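Local coordinates for protein phosphoglycerate kinase (PDB 4NG4) that catalyses the reversible transfer of a phosphoryl group between ATP and 3-phosphoglycerate, the step that forms ATP from 1,3-bisphosphoglycerate and ADP in glycolysis, at residues A[194-200]-A[219-225]; A[204-209]-A[246-250]; A[212-216]-A[256-260]; A[239-243]-A[293-299]. All blocks are in the same frame, centred on the assembly; numbering follows the deposited sequence.

How the contacts relate
Contacts 1 and 3 form the buried part of this set, contact 2 lies at the surface and contact 4 is partly buried. Contact 1 pairs two strands of a parallel sheet through backbone hydrogen bonds; contact 3 packs two helices through apolar side chains, and the two layers touch where Leu222 CD2 meets Phe256 CE1 (3.7 Å) and Val200 CG1 meets Leu212 CD2 (3.6 Å). Contact 2 joins the loops leading into the two helices of contact 3, by a carboxylate and an indole. Contact 4, with no touch to 1 or 3, relies on turn and hydroxyl hydrogen bonds. ADP meets Lys208 of contact 2 and Ile299 of contact 4.

Contact 1: A[194-200]-A[219-225]; sequences KPLVAVV and VDQLIVG
Strands 196-200 and 221-225 run side by side and parallel, their axes 4.7 Å apart at closest approach and 11° from alignment, with Val197 paired to Gln221, Ala198 to Leu222, Val199 to Ile223 and Val200 to Val224. Pro195, preceded by a cis peptide bond, leads into the first strand; its CB lies 3.6 Å from Gln221 OE1. Leu196 closes the start of the ladder: its N donates to Asp220 OD2 (3.1 Å), while its O accepts from Asp220 N (3.0 Å) and, weakly, from Gln221 N (3.5 Å). Val197, beta-branched and t, shares a face with Gln221 and Ile223. Ala198 N bonds weakly to Gln221 O (3.4 Å), and its O receives Ile223 N (3.0 Å); its small methyl admits Leu222 CD1 at 3.6 Å from CB and Val219 CG1 at 3.7 Å. Val199 CG1 meets Ile223 CG2 at 4.0 Å, on the side covered by Tyr310 and Met314 of helix 304-316. Val200 N donates to Ile223 O (2.7 Å) and Val200 O accepts Gly225 N (2.9 Å); its side chain packs beneath helix 209-216. Strand, helix and neighbouring parallel strand make the classic beta-alpha-beta crossover of the Rossmann-like nucleotide-binding domain of phosphoglycerate kinase.

Contact 2: A[204-209]-A[246-250]; sequences KVSTKI and ENEWL. With ADP (adenosine-5'-diphosphate), chain E.
In the nucleotide-binding domain of phosphoglycerate kinase, the loop after strand 196-202 carries a lysine to the ADP phosphates, and here this loop is hydrogen-bonded to the segment leading into helix 250-263. Residues 205-207 have helical backbone angles and Lys208 is the N-cap of helix 209-216; in the other segment, Asn247 and Glu248 form a short 3-10 segment before Trp249, the N-cap of the next helix. The nearest CA pairs are Lys204 with Glu246 (6.8 Å) and Ser206 with Trp249 (7.0 Å).

The polar link is a two-pronged grip by one carboxylate. Glu246, m at chi1 and t at chi2, accepts Ser206 N at OE1 (2.9 Å) and Ser206 OG at OE2 (2.8 Å); a serine in the p rotamer suits this place because its hydroxyl can join its own amide in the bond.

Apolar and aromatic packing centres on Trp249 (chi1 m, chi2 81°). Ser206 CB lies over the face of the Trp249 five-membered ring, 3.6 Å from the centroid of that ring, a CH-pi contact, while Val205 CG1 lies 4.0 Å from Trp249 CB and Ile209 CG2 4.0 Å from Trp249 CZ3.

Within the loop, Thr207 OG1 donates to Lys204 O (3.0 Å). Lys208, extended beyond its m chi1, directs its amine to the ADP: Lys208 NZ bonds to ADP O3B at 2.8 Å and to ADP O2A at 2.7 Å.

Contact 3: A[212-216]-A[256-260]; sequences LENLL and FWEKA
Phe256 and Leu216, with 88 and 86 Å² covered, are the heart of a nearly parallel helix pair: the axes of helices 212-216 and 256-260 are 6° apart in direction and 11.2 Å apart at closest approach. Large side chains, those of Phe256 and Leu216, bridge that spacing. Phe256, t at chi1 with chi2 near -84°, reaches across so that its CZ lies 3.4 Å from Leu216 CD1 and its CE2 3.6 Å from Leu212 CB. Leu212 O, already the acceptor of Leu216 N at 2.9 Å, sits at the edge of the ring, near its plane and 3.5 Å from Phe256 CE2. Leu216 adopts t, p, placing CD1 3.9 Å from Ala260 CB and CD2 3.8 Å from Lys259 CB; the small Ala260 belongs to the closest CA pair, Leu216 CA to Ala260 CA at 6.9 Å. Leu222 of strand 221-226 touches both Leu212 and Phe256, so the pair rests on the sheet. Lys259, with 44 Å² covered, lies at the margin, where its NZ and Glu213 OE1 form a long salt bridge of 3.8 Å. With no hydrogen bonds between the segments, their association depends chiefly on hydrophobic burial and shape fit, supplemented by one loose charge pair.

Contact 4: A[239-243]-A[293-299]; sequences SIGKS and VTSNESI
A type II' beta turn from Ile240 to Ser243 sits against the loop 293-297 and the start of strand 298-300. Gly241 holds the turn's second position at phi 58° and psi -127°, where glycine is favoured; an ideal CB would lie only 2.4 Å from Glu297 O and 2.7 Å from Thr294 O, so a side chain is excluded here. Its CA is 4.2 Å from Ser295 CA. The turn closes through Ser243 N to Ile240 O (3.0 Å).

Ser243, in the m rotamer, does double duty: its OG donates to Ile240 O (2.6 Å) and accepts Ile299 N (2.8 Å). A compact hydroxyl can thus tie the turn to the strand. Beside it, Lys242 N donates to Glu297 O (2.9 Å), while the Lys242 side chain, m then t throughout, stretches along the surface until NZ lies 3.2 Å from Asn296 CB. Val293, t, sets CG1 3.8 Å from Ile240 C. Ile240 (p, t) has its CA-to-CB bond directed away, yet its CG2 lies 4.1 Å from CD1 of Ile299 (m, t), beside Asn230 of helix 227-235. Glu297, m then t, curls OE1 back to accept Thr294 N (3.1 Å) and also forms a salt bridge with Lys288.

Ile299 belongs to the ADP pocket and its O makes a weak hydrogen bond to the adenine N6: the turn is hydrogen-bonded to an edge strand of the small antiparallel sheet bordering the adenine site of phosphoglycerate kinase.

Contact 1: A[194-200]-A[219-225]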
loop_
_atom_site.group_PDB
_atom_site.type_symbol
_atom_site.label_atom_id
_atom_site.label_comp_id
_atom_site.label_asym_id
_atom_site.label_seq_id
_atom_site.Cartn_x
_atom_site.Cartn_y
_atom_site.Cartn_z
ATOM N N LYS A 194 -2.028 -22.465 -1.688
ATOM C CA LYS A 194 -0.687 -22.839 -1.220
ATOM C C LYS A 194 0.187 -23.397 -2.359
ATOM O O LYS A 194 -0.324 -23.836 -3.373
ATOM C CB LYS A 194 -0.769 -23.857 -0.067
ATOM C CG LYS A 194 -1.553 -23.367 1.169
ATOM C CD LYS A 194 -0.922 -23.816 2.527
ATOM C CE LYS A 194 -1.971 -23.899 3.653
ATOM N NZ LYS A 194 -1.488 -23.359 4.956
ATOM N N PRO A 195 1.516 -23.337 -2.210
ATOM C CA PRO A 195 2.270 -22.600 -1.174
ATOM C C PRO A 195 2.146 -21.082 -1.315
ATOM O O PRO A 195 2.104 -20.571 -2.438
ATOM C CB PRO A 195 3.726 -23.031 -1.397
ATOM C CG PRO A 195 3.748 -23.804 -2.669
ATOM C CD PRO A 195 2.363 -24.314 -2.912
ATOM N N LEU A 196 2.048 -20.391 -0.179
ATOM C CA LEU A 196 2.121 -18.945 -0.140
ATOM C C LEU A 196 3.574 -18.578 0.074
ATOM O O LEU A 196 4.211 -19.128 0.966
ATOM C CB LEU A 196 1.280 -18.402 1.008
ATOM C CG LEU A 196 1.372 -16.896 1.268
ATOM C CD1 LEU A 196 0.731 -16.138 0.131
ATOM C CD2 LEU A 196 0.729 -16.534 2.596
ATOM N N VAL A 197 4.095 -17.658 -0.737
ATOM C CA VAL A 197 5.447 -17.114 -0.540
ATOM C C VAL A 197 5.424 -15.600 -0.369
ATOM O O VAL A 197 4.705 -14.898 -1.068
ATOM C CB VAL A 197 6.361 -17.447 -1.724
ATOM C CG1 VAL A 197 7.728 -16.838 -1.513
ATOM C CG2 VAL A 197 6.477 -18.937 -1.890
ATOM N N ALA A 198 6.225 -15.094 0.555
ATOM C CA ALA A 198 6.270 -13.666 0.828
ATOM C C ALA A 198 7.699 -13.194 0.699
ATOM O O ALA A 198 8.561 -13.642 1.447
ATOM C CB ALA A 198 5.750 -13.392 2.222
ATOM N N VAL A 199 7.948 -12.299 -0.251
ATOM C CA VAL A 199 9.253 -11.640 -0.418
ATOM C C VAL A 199 9.213 -10.267 0.243
ATOM O O VAL A 199 8.307 -9.483 -0.014
ATOM C CB VAL A 199 9.574 -11.452 -1.912
ATOM C CG1 VAL A 199 10.956 -10.880 -2.111
ATOM C CG2 VAL A 199 9.406 -12.782 -2.647
ATOM N N VAL A 200 10.187 -9.976 1.092
ATOM C CA VAL A 200 10.183 -8.729 1.868
ATOM C C VAL A 200 11.580 -8.107 1.826
ATOM O O VAL A 200 12.537 -8.681 2.353
ATOM C CB VAL A 200 9.749 -8.992 3.329
ATOM C CG1 VAL A 200 10.027 -7.765 4.231
ATOM C CG2 VAL A 200 8.285 -9.414 3.363
ATOM N N VAL A 219 2.831 -17.903 5.984
ATOM C CA VAL A 219 3.546 -18.304 4.773
ATOM C C VAL A 219 4.154 -19.694 4.886
ATOM O O VAL A 219 4.258 -20.249 5.974
ATOM C CB VAL A 219 4.676 -17.315 4.441
ATOM C CG1 VAL A 219 4.123 -15.910 4.402
ATOM C CG2 VAL A 219 5.830 -17.420 5.444
ATOM N N ASP A 220 4.549 -20.244 3.742
ATOM C CA ASP A 220 5.280 -21.501 3.690
ATOM C C ASP A 220 6.770 -21.248 3.463
ATOM O O ASP A 220 7.617 -21.912 4.054
ATOM C CB ASP A 220 4.696 -22.385 2.603
ATOM C CG ASP A 220 3.273 -22.786 2.905
ATOM O OD1 ASP A 220 3.076 -23.704 3.717
ATOM O OD2 ASP A 220 2.345 -22.172 2.352
ATOM N N GLN A 221 7.075 -20.291 2.594
ATOM C CA GLN A 221 8.428 -19.814 2.374
ATOM C C GLN A 221 8.424 -18.318 2.663
ATOM O O GLN A 221 7.379 -17.659 2.496
ATOM C CB GLN A 221 8.848 -20.051 0.919
ATOM C CG GLN A 221 9.244 -21.496 0.552
ATOM C CD GLN A 221 8.055 -22.445 0.323
ATOM O OE1 GLN A 221 7.077 -22.095 -0.342
ATOM N NE2 GLN A 221 8.156 -23.653 0.857
ATOM N N LEU A 222 9.567 -17.783 3.114
ATOM C CA LEU A 222 9.738 -16.323 3.264
ATOM C C LEU A 222 11.128 -15.903 2.816
ATOM O O LEU A 222 12.116 -16.558 3.141
ATOM C CB LEU A 222 9.520 -15.892 4.717
ATOM C CG LEU A 222 9.633 -14.392 5.043
ATOM C CD1 LEU A 222 8.390 -13.654 4.606
ATOM C CD2 LEU A 222 9.887 -14.168 6.530
ATOM N N ILE A 223 11.202 -14.807 2.068
ATOM C CA ILE A 223 12.459 -14.338 1.483
ATOM C C ILE A 223 12.727 -12.896 1.865
ATOM O O ILE A 223 11.946 -11.999 1.548
ATOM C CB ILE A 223 12.403 -14.399 -0.042
ATOM C CG1 ILE A 223 12.473 -15.843 -0.527
ATOM C CG2 ILE A 223 13.566 -13.608 -0.654
ATOM C CD1 ILE A 223 12.251 -15.979 -2.015
ATOM N N VAL A 224 13.839 -12.667 2.543
ATOM C CA VAL A 224 14.244 -11.314 2.886
ATOM C C VAL A 224 15.285 -10.846 1.870
ATOM O O VAL A 224 16.109 -11.642 1.414
ATOM C CB VAL A 224 14.824 -11.218 4.324
ATOM C CG1 VAL A 224 13.829 -11.720 5.336
ATOM C CG2 VAL A 224 16.124 -11.982 4.441
ATOM N N GLY A 225 15.236 -9.550 1.539
ATOM C CA GLY A 225 16.178 -8.915 0.623
ATOM C C GLY A 225 16.693 -7.573 1.120
ATOM O O GLY A 225 16.066 -6.927 1.973
#

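Contact 2: A[204-209]-A[246-250]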
loop_
_atom_site.group_PDB
_atom_site.type_symbol
_atom_site.label_atom_id
_atom_site.label_comp_id
_atom_site.label_asym_id
_atom_site.label_seq_id
_atom_site.Cartn_x
_atom_site.Cartn_y
_atom_site.Cartn_z
ATOM N N LYS A 204 15.678 -1.530 5.895
ATOM C CA LYS A 204 15.664 -1.664 7.343
ATOM C C LYS A 204 14.769 -2.794 7.795
ATOM O O LYS A 204 13.610 -2.861 7.368
ATOM C CB LYS A 204 15.108 -0.384 7.980
ATOM C CG LYS A 204 15.942 0.867 7.799
ATOM C CD LYS A 204 15.183 2.101 8.241
ATOM C CE LYS A 204 16.002 3.350 7.996
ATOM N NZ LYS A 204 15.167 4.553 8.095
ATOM N N VAL A 205 15.306 -3.650 8.674
ATOM C CA VAL A 205 14.519 -4.628 9.462
ATOM C C VAL A 205 13.460 -3.934 10.296
ATOM O O VAL A 205 12.321 -4.385 10.368
ATOM C CB VAL A 205 15.416 -5.402 10.476
ATOM C CG1 VAL A 205 14.562 -6.155 11.519
ATOM C CG2 VAL A 205 16.337 -6.337 9.760
ATOM N N SER A 206 13.875 -2.829 10.909
ATOM C CA SER A 206 13.107 -2.115 11.926
ATOM C C SER A 206 11.820 -1.500 11.415
ATOM O O SER A 206 10.956 -1.166 12.194
ATOM C CB SER A 206 13.968 -1.005 12.511
ATOM O OG SER A 206 14.309 -0.061 11.518
ATOM N N THR A 207 11.703 -1.323 10.106
ATOM C CA THR A 207 10.482 -0.781 9.533
ATOM C C THR A 207 9.581 -1.879 9.010
ATOM O O THR A 207 8.455 -1.592 8.605
ATOM C CB THR A 207 10.796 0.126 8.362
ATOM O OG1 THR A 207 11.677 -0.564 7.490
ATOM C CG2 THR A 207 11.474 1.393 8.822
ATOM N N LYS A 208 10.062 -3.126 9.017
ATOM C CA LYS A 208 9.301 -4.238 8.444
ATOM C C LYS A 208 9.188 -5.498 9.315
ATOM O O LYS A 208 8.685 -6.540 8.863
ATOM C CB LYS A 208 9.871 -4.558 7.054
ATOM C CG LYS A 208 9.716 -3.364 6.118
ATOM C CD LYS A 208 9.637 -3.724 4.657
ATOM C CE LYS A 208 9.083 -2.522 3.881
ATOM N NZ LYS A 208 9.149 -2.676 2.408
ATOM N N ILE A 209 9.608 -5.384 10.571
ATOM C CA ILE A 209 9.631 -6.495 11.493
ATOM C C ILE A 209 8.224 -6.947 11.857
ATOM O O ILE A 209 7.978 -8.136 12.071
ATOM C CB ILE A 209 10.391 -6.117 12.771
ATOM C CG1 ILE A 209 10.780 -7.376 13.568
ATOM C CG2 ILE A 209 9.570 -5.148 13.630
ATOM C CD1 ILE A 209 11.752 -8.264 12.851
ATOM N N GLU A 246 21.310 -3.088 10.328
ATOM C CA GLU A 246 20.899 -2.473 11.574
ATOM C C GLU A 246 21.375 -3.363 12.695
ATOM O O GLU A 246 20.713 -4.353 13.018
ATOM C CB GLU A 246 19.381 -2.280 11.616
ATOM C CG GLU A 246 18.901 -1.124 10.771
ATOM C CD GLU A 246 17.419 -0.835 10.918
ATOM O OE1 GLU A 246 16.606 -1.753 10.662
ATOM O OE2 GLU A 246 17.068 0.328 11.255
ATOM N N ASN A 247 22.536 -3.023 13.263
ATOM C CA ASN A 247 23.119 -3.767 14.385
ATOM C C ASN A 247 22.166 -3.900 15.551
ATOM O O ASN A 247 22.171 -4.904 16.262
ATOM C CB ASN A 247 24.387 -3.074 14.900
ATOM C CG ASN A 247 25.643 -3.431 14.109
ATOM O OD1 ASN A 247 25.589 -3.747 12.922
ATOM N ND2 ASN A 247 26.780 -3.376 14.771
ATOM N N GLU A 248 21.351 -2.883 15.770
ATOM C CA GLU A 248 20.492 -2.873 16.948
ATOM C C GLU A 248 19.343 -3.864 16.874
ATOM O O GLU A 248 18.645 -4.076 17.868
ATOM C CB GLU A 248 20.011 -1.452 17.260
ATOM C CG GLU A 248 20.924 -0.766 18.290
ATOM C CD GLU A 248 20.846 0.729 18.259
ATOM O OE1 GLU A 248 19.938 1.260 17.603
ATOM O OE2 GLU A 248 21.693 1.376 18.899
ATOM N N TRP A 249 19.184 -4.496 15.711
ATOM C CA TRP A 249 18.109 -5.458 15.475
ATOM C C TRP A 249 18.650 -6.856 15.162
ATOM O O TRP A 249 17.902 -7.721 14.711
ATOM C CB TRP A 249 17.215 -4.953 14.329
ATOM C CG TRP A 249 16.415 -3.751 14.708
ATOM C CD1 TRP A 249 16.829 -2.457 14.726
ATOM C CD2 TRP A 249 15.055 -3.740 15.143
ATOM N NE1 TRP A 249 15.811 -1.635 15.152
ATOM C CE2 TRP A 249 14.711 -2.401 15.412
ATOM C CE3 TRP A 249 14.096 -4.733 15.328
ATOM C CZ2 TRP A 249 13.454 -2.035 15.843
ATOM C CZ3 TRP A 249 12.854 -4.369 15.762
ATOM C CH2 TRP A 249 12.538 -3.031 16.017
ATOM N N LEU A 250 19.934 -7.087 15.426
ATOM C CA LEU A 250 20.531 -8.405 15.203
ATOM C C LEU A 250 19.889 -9.464 16.103
ATOM O O LEU A 250 19.597 -10.567 15.656
ATOM C CB LEU A 250 22.039 -8.367 15.434
ATOM C CG LEU A 250 22.797 -7.387 14.530
ATOM C CD1 LEU A 250 24.279 -7.252 14.975
ATOM C CD2 LEU A 250 22.647 -7.750 13.048
HETATM P PB ADP E . 9.431 -0.412 -0.805
HETATM O O1B ADP E . 9.381 -0.938 -2.218
HETATM O O2B ADP E . 9.335 1.098 -0.724
HETATM O O3B ADP E . 8.539 -1.151 0.163
HETATM P PA ADP E . 11.624 -0.318 1.043
HETATM O O1A ADP E . 11.056 1.020 1.450
HETATM O O2A ADP E . 11.548 -1.444 2.040
HETATM O O3A ADP E . 10.927 -0.817 -0.331
HETATM O "O5'" ADP E . 13.174 -0.046 0.655
HETATM C "C5'" ADP E . 13.677 -0.195 -0.679
HETATM C "C4'" ADP E . 14.829 0.767 -0.932
HETATM O "O4'" ADP E . 15.983 0.329 -0.204
HETATM C "C3'" ADP E . 15.203 0.840 -2.414
HETATM O "O3'" ADP E . 15.069 2.180 -2.911
HETATM C "C2'" ADP E . 16.632 0.315 -2.498
HETATM O "O2'" ADP E . 17.479 1.123 -3.320
HETATM C "C1'" ADP E . 17.138 0.277 -1.055
HETATM N N9 ADP E . 17.985 -0.935 -0.804
HETATM C C8 ADP E . 17.604 -2.230 -0.919
HETATM N N7 ADP E . 18.642 -3.057 -0.626
HETATM C C5 ADP E . 19.712 -2.298 -0.312
HETATM C C6 ADP E . 21.120 -2.530 0.097
HETATM N N6 ADP E . 21.625 -3.781 0.235
HETATM N N1 ADP E . 21.889 -1.436 0.332
HETATM C C2 ADP E . 21.435 -0.167 0.206
HETATM N N3 ADP E . 20.170 0.110 -0.164
HETATM C C4 ADP E . 19.277 -0.891 -0.432
#

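Contact 3: A[212-216]-A[256-260]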
loop_
_atom_site.group_PDB
_atom_site.type_symbol
_atom_site.label_atom_id
_atom_site.label_comp_id
_atom_site.label_asym_id
_atom_site.label_seq_id
_atom_site.Cartn_x
_atom_site.Cartn_y
_atom_site.Cartn_z
ATOM N N LEU A 212 6.918 -8.991 8.972
ATOM C CA LEU A 212 7.500 -10.323 9.031
ATOM C C LEU A 212 6.776 -11.198 10.059
ATOM O O LEU A 212 6.521 -12.384 9.799
ATOM C CB LEU A 212 8.993 -10.216 9.338
ATOM C CG LEU A 212 9.798 -9.443 8.276
ATOM C CD1 LEU A 212 11.240 -9.207 8.699
ATOM C CD2 LEU A 212 9.730 -10.171 6.915
ATOM N N GLU A 213 6.402 -10.610 11.199
ATOM C CA GLU A 213 5.788 -11.373 12.290
ATOM C C GLU A 213 4.438 -11.940 11.898
ATOM O O GLU A 213 4.135 -13.107 12.189
ATOM C CB GLU A 213 5.658 -10.522 13.558
ATOM C CG GLU A 213 6.792 -10.754 14.554
ATOM C CD GLU A 213 7.064 -9.555 15.459
ATOM O OE1 GLU A 213 8.134 -9.555 16.125
ATOM O OE2 GLU A 213 6.229 -8.620 15.491
ATOM N N ASN A 214 3.636 -11.115 11.234
ATOM C CA ASN A 214 2.291 -11.521 10.832
ATOM C C ASN A 214 2.361 -12.552 9.712
ATOM O O ASN A 214 1.624 -13.525 9.728
ATOM C CB ASN A 214 1.465 -10.296 10.400
ATOM C CG ASN A 214 -0.039 -10.604 10.223
ATOM O OD1 ASN A 214 -0.702 -11.096 11.130
ATOM N ND2 ASN A 214 -0.571 -10.276 9.059
ATOM N N LEU A 215 3.260 -12.337 8.752
ATOM C CA LEU A 215 3.401 -13.251 7.611
ATOM C C LEU A 215 3.983 -14.613 8.030
ATOM O O LEU A 215 3.680 -15.634 7.425
ATOM C CB LEU A 215 4.249 -12.618 6.492
ATOM C CG LEU A 215 3.690 -11.331 5.874
ATOM C CD1 LEU A 215 4.706 -10.659 4.942
ATOM C CD2 LEU A 215 2.366 -11.597 5.159
ATOM N N LEU A 216 4.799 -14.620 9.079
ATOM C CA LEU A 216 5.384 -15.850 9.571
ATOM C C LEU A 216 4.325 -16.858 9.930
ATOM O O LEU A 216 4.490 -18.033 9.670
ATOM C CB LEU A 216 6.242 -15.582 10.792
ATOM C CG LEU A 216 7.189 -16.723 11.151
ATOM C CD1 LEU A 216 8.400 -16.690 10.212
ATOM C CD2 LEU A 216 7.612 -16.580 12.598
ATOM N N PHE A 256 13.921 -14.063 15.191
ATOM C CA PHE A 256 12.948 -14.297 14.130
ATOM C C PHE A 256 13.350 -15.510 13.285
ATOM O O PHE A 256 12.503 -16.319 12.902
ATOM C CB PHE A 256 12.789 -13.066 13.245
ATOM C CG PHE A 256 11.781 -13.249 12.165
ATOM C CD1 PHE A 256 12.130 -13.851 10.972
ATOM C CD2 PHE A 256 10.473 -12.875 12.358
ATOM C CE1 PHE A 256 11.193 -14.044 9.978
ATOM C CE2 PHE A 256 9.536 -13.079 11.383
ATOM C CZ PHE A 256 9.895 -13.666 10.186
ATOM N N TRP A 257 14.648 -15.634 13.010
ATOM C CA TRP A 257 15.186 -16.801 12.294
ATOM C C TRP A 257 14.796 -18.079 13.019
ATOM O O TRP A 257 14.400 -19.051 12.387
ATOM C CB TRP A 257 16.727 -16.746 12.138
ATOM C CG TRP A 257 17.219 -17.826 11.188
ATOM C CD1 TRP A 257 17.310 -17.752 9.817
ATOM C CD2 TRP A 257 17.627 -19.142 11.538
ATOM N NE1 TRP A 257 17.757 -18.940 9.303
ATOM C CE2 TRP A 257 17.955 -19.814 10.337
ATOM C CE3 TRP A 257 17.741 -19.824 12.749
ATOM C CZ2 TRP A 257 18.413 -21.129 10.318
ATOM C CZ3 TRP A 257 18.193 -21.129 12.730
ATOM C CH2 TRP A 257 18.532 -21.767 11.521
ATOM N N GLU A 258 14.922 -18.066 14.344
ATOM C CA GLU A 258 14.630 -19.250 15.153
ATOM C C GLU A 258 13.134 -19.589 15.158
ATOM O O GLU A 258 12.762 -20.735 14.969
ATOM C CB GLU A 258 15.150 -19.056 16.572
ATOM C CG GLU A 258 16.675 -19.018 16.629
ATOM C CD GLU A 258 17.225 -18.724 18.025
ATOM O OE1 GLU A 258 16.411 -18.584 18.981
ATOM O OE2 GLU A 258 18.477 -18.635 18.155
ATOM N N LYS A 259 12.291 -18.579 15.346
ATOM C CA LYS A 259 10.847 -18.743 15.245
ATOM C C LYS A 259 10.473 -19.412 13.938
ATOM O O LYS A 259 9.587 -20.269 13.897
ATOM C CB LYS A 259 10.146 -17.384 15.295
ATOM C CG LYS A 259 9.833 -16.829 16.698
ATOM C CD LYS A 259 9.931 -15.292 16.685
ATOM C CE LYS A 259 8.844 -14.577 17.450
ATOM N NZ LYS A 259 8.694 -13.203 16.908
ATOM N N ALA A 260 11.135 -18.995 12.863
ATOM C CA ALA A 260 10.893 -19.579 11.553
ATOM C C ALA A 260 11.256 -21.056 11.553
ATOM O O ALA A 260 10.503 -21.890 11.047
ATOM C CB ALA A 260 11.664 -18.839 10.495
#

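Contact 4: A[239-243]-A[293-299]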
loop_
_atom_site.group_PDB
_atom_site.type_symbol
_atom_site.label_atom_id
_atom_site.label_comp_id
_atom_site.label_asym_id
_atom_site.label_seq_id
_atom_site.Cartn_x
_atom_site.Cartn_y
_atom_site.Cartn_z
ATOM N N SER A 239 30.290 -12.328 7.801
ATOM C CA SER A 239 30.920 -11.019 7.642
ATOM C C SER A 239 30.371 -10.334 6.385
ATOM O O SER A 239 30.287 -10.956 5.330
ATOM C CB SER A 239 32.439 -11.182 7.524
ATOM O OG SER A 239 32.972 -11.755 8.705
ATOM N N ILE A 240 29.989 -9.065 6.491
ATOM C CA ILE A 240 29.461 -8.343 5.342
ATOM C C ILE A 240 30.037 -6.933 5.150
ATOM O O ILE A 240 29.429 -6.101 4.487
ATOM C CB ILE A 240 27.917 -8.305 5.387
ATOM C CG1 ILE A 240 27.409 -7.419 6.523
ATOM C CG2 ILE A 240 27.371 -9.715 5.557
ATOM C CD1 ILE A 240 25.925 -7.493 6.715
ATOM N N GLY A 241 31.221 -6.681 5.692
ATOM C CA GLY A 241 31.942 -5.422 5.445
ATOM C C GLY A 241 31.156 -4.185 5.840
ATOM O O GLY A 241 30.657 -4.081 6.953
ATOM N N LYS A 242 31.019 -3.251 4.909
ATOM C CA LYS A 242 30.310 -2.018 5.154
ATOM C C LYS A 242 28.874 -2.072 4.646
ATOM O O LYS A 242 28.206 -1.052 4.576
ATOM C CB LYS A 242 31.092 -0.861 4.526
ATOM C CG LYS A 242 32.491 -0.653 5.173
ATOM C CD LYS A 242 33.401 0.352 4.437
ATOM C CE LYS A 242 34.787 0.399 5.121
ATOM N NZ LYS A 242 35.838 1.191 4.422
ATOM N N SER A 243 28.370 -3.262 4.335
ATOM C CA SER A 243 26.962 -3.409 3.897
ATOM C C SER A 243 25.995 -2.758 4.859
ATOM O O SER A 243 26.231 -2.751 6.059
ATOM C CB SER A 243 26.550 -4.888 3.744
ATOM O OG SER A 243 27.423 -5.585 2.877
ATOM N N VAL A 293 33.255 -12.017 1.397
ATOM C CA VAL A 293 33.093 -10.564 1.525
ATOM C C VAL A 293 34.156 -9.975 2.467
ATOM O O VAL A 293 34.163 -10.274 3.662
ATOM C CB VAL A 293 31.674 -10.160 2.035
ATOM C CG1 VAL A 293 31.550 -8.643 2.156
ATOM C CG2 VAL A 293 30.588 -10.687 1.101
ATOM N N THR A 294 35.032 -9.130 1.915
ATOM C CA THR A 294 36.123 -8.519 2.668
ATOM C C THR A 294 35.628 -7.255 3.391
ATOM O O THR A 294 34.450 -6.910 3.317
ATOM C CB THR A 294 37.334 -8.228 1.751
ATOM O OG1 THR A 294 37.013 -7.204 0.797
ATOM C CG2 THR A 294 37.746 -9.506 1.017
ATOM N N SER A 295 36.523 -6.569 4.095
ATOM C CA SER A 295 36.107 -5.605 5.109
ATOM C C SER A 295 35.675 -4.233 4.599
ATOM O O SER A 295 35.103 -3.460 5.364
ATOM C CB SER A 295 37.190 -5.439 6.175
ATOM O OG SER A 295 38.246 -4.608 5.723
ATOM N N ASN A 296 35.938 -3.903 3.344
ATOM C CA ASN A 296 35.399 -2.644 2.805
ATOM C C ASN A 296 34.747 -2.818 1.450
ATOM O O ASN A 296 34.976 -2.034 0.535
ATOM C CB ASN A 296 36.444 -1.514 2.795
ATOM C CG ASN A 296 37.657 -1.846 1.984
ATOM O OD1 ASN A 296 37.865 -2.994 1.598
ATOM N ND2 ASN A 296 38.478 -0.838 1.718
ATOM N N GLU A 297 33.934 -3.866 1.367
ATOM C CA GLU A 297 32.970 -4.071 0.300
ATOM C C GLU A 297 31.580 -4.024 0.913
ATOM O O GLU A 297 31.432 -4.119 2.126
ATOM C CB GLU A 297 33.155 -5.440 -0.331
ATOM C CG GLU A 297 34.492 -5.671 -0.955
ATOM C CD GLU A 297 34.575 -7.036 -1.625
ATOM O OE1 GLU A 297 34.568 -8.082 -0.912
ATOM O OE2 GLU A 297 34.652 -7.049 -2.866
ATOM N N SER A 298 30.560 -3.892 0.072
ATOM C CA SER A 298 29.180 -3.876 0.543
ATOM C C SER A 298 28.342 -4.703 -0.413
ATOM O O SER A 298 28.627 -4.748 -1.613
ATOM C CB SER A 298 28.635 -2.440 0.582
ATOM O OG SER A 298 29.583 -1.511 1.068
ATOM N N ILE A 299 27.303 -5.341 0.113
ATOM C CA ILE A 299 26.394 -6.135 -0.709
ATOM C C ILE A 299 25.309 -5.252 -1.317
ATOM O O ILE A 299 24.554 -4.619 -0.596
ATOM C CB ILE A 299 25.730 -7.242 0.112
ATOM C CG1 ILE A 299 26.808 -8.202 0.663
ATOM C CG2 ILE A 299 24.715 -8.003 -0.745
ATOM C CD1 ILE A 299 26.268 -9.272 1.615
#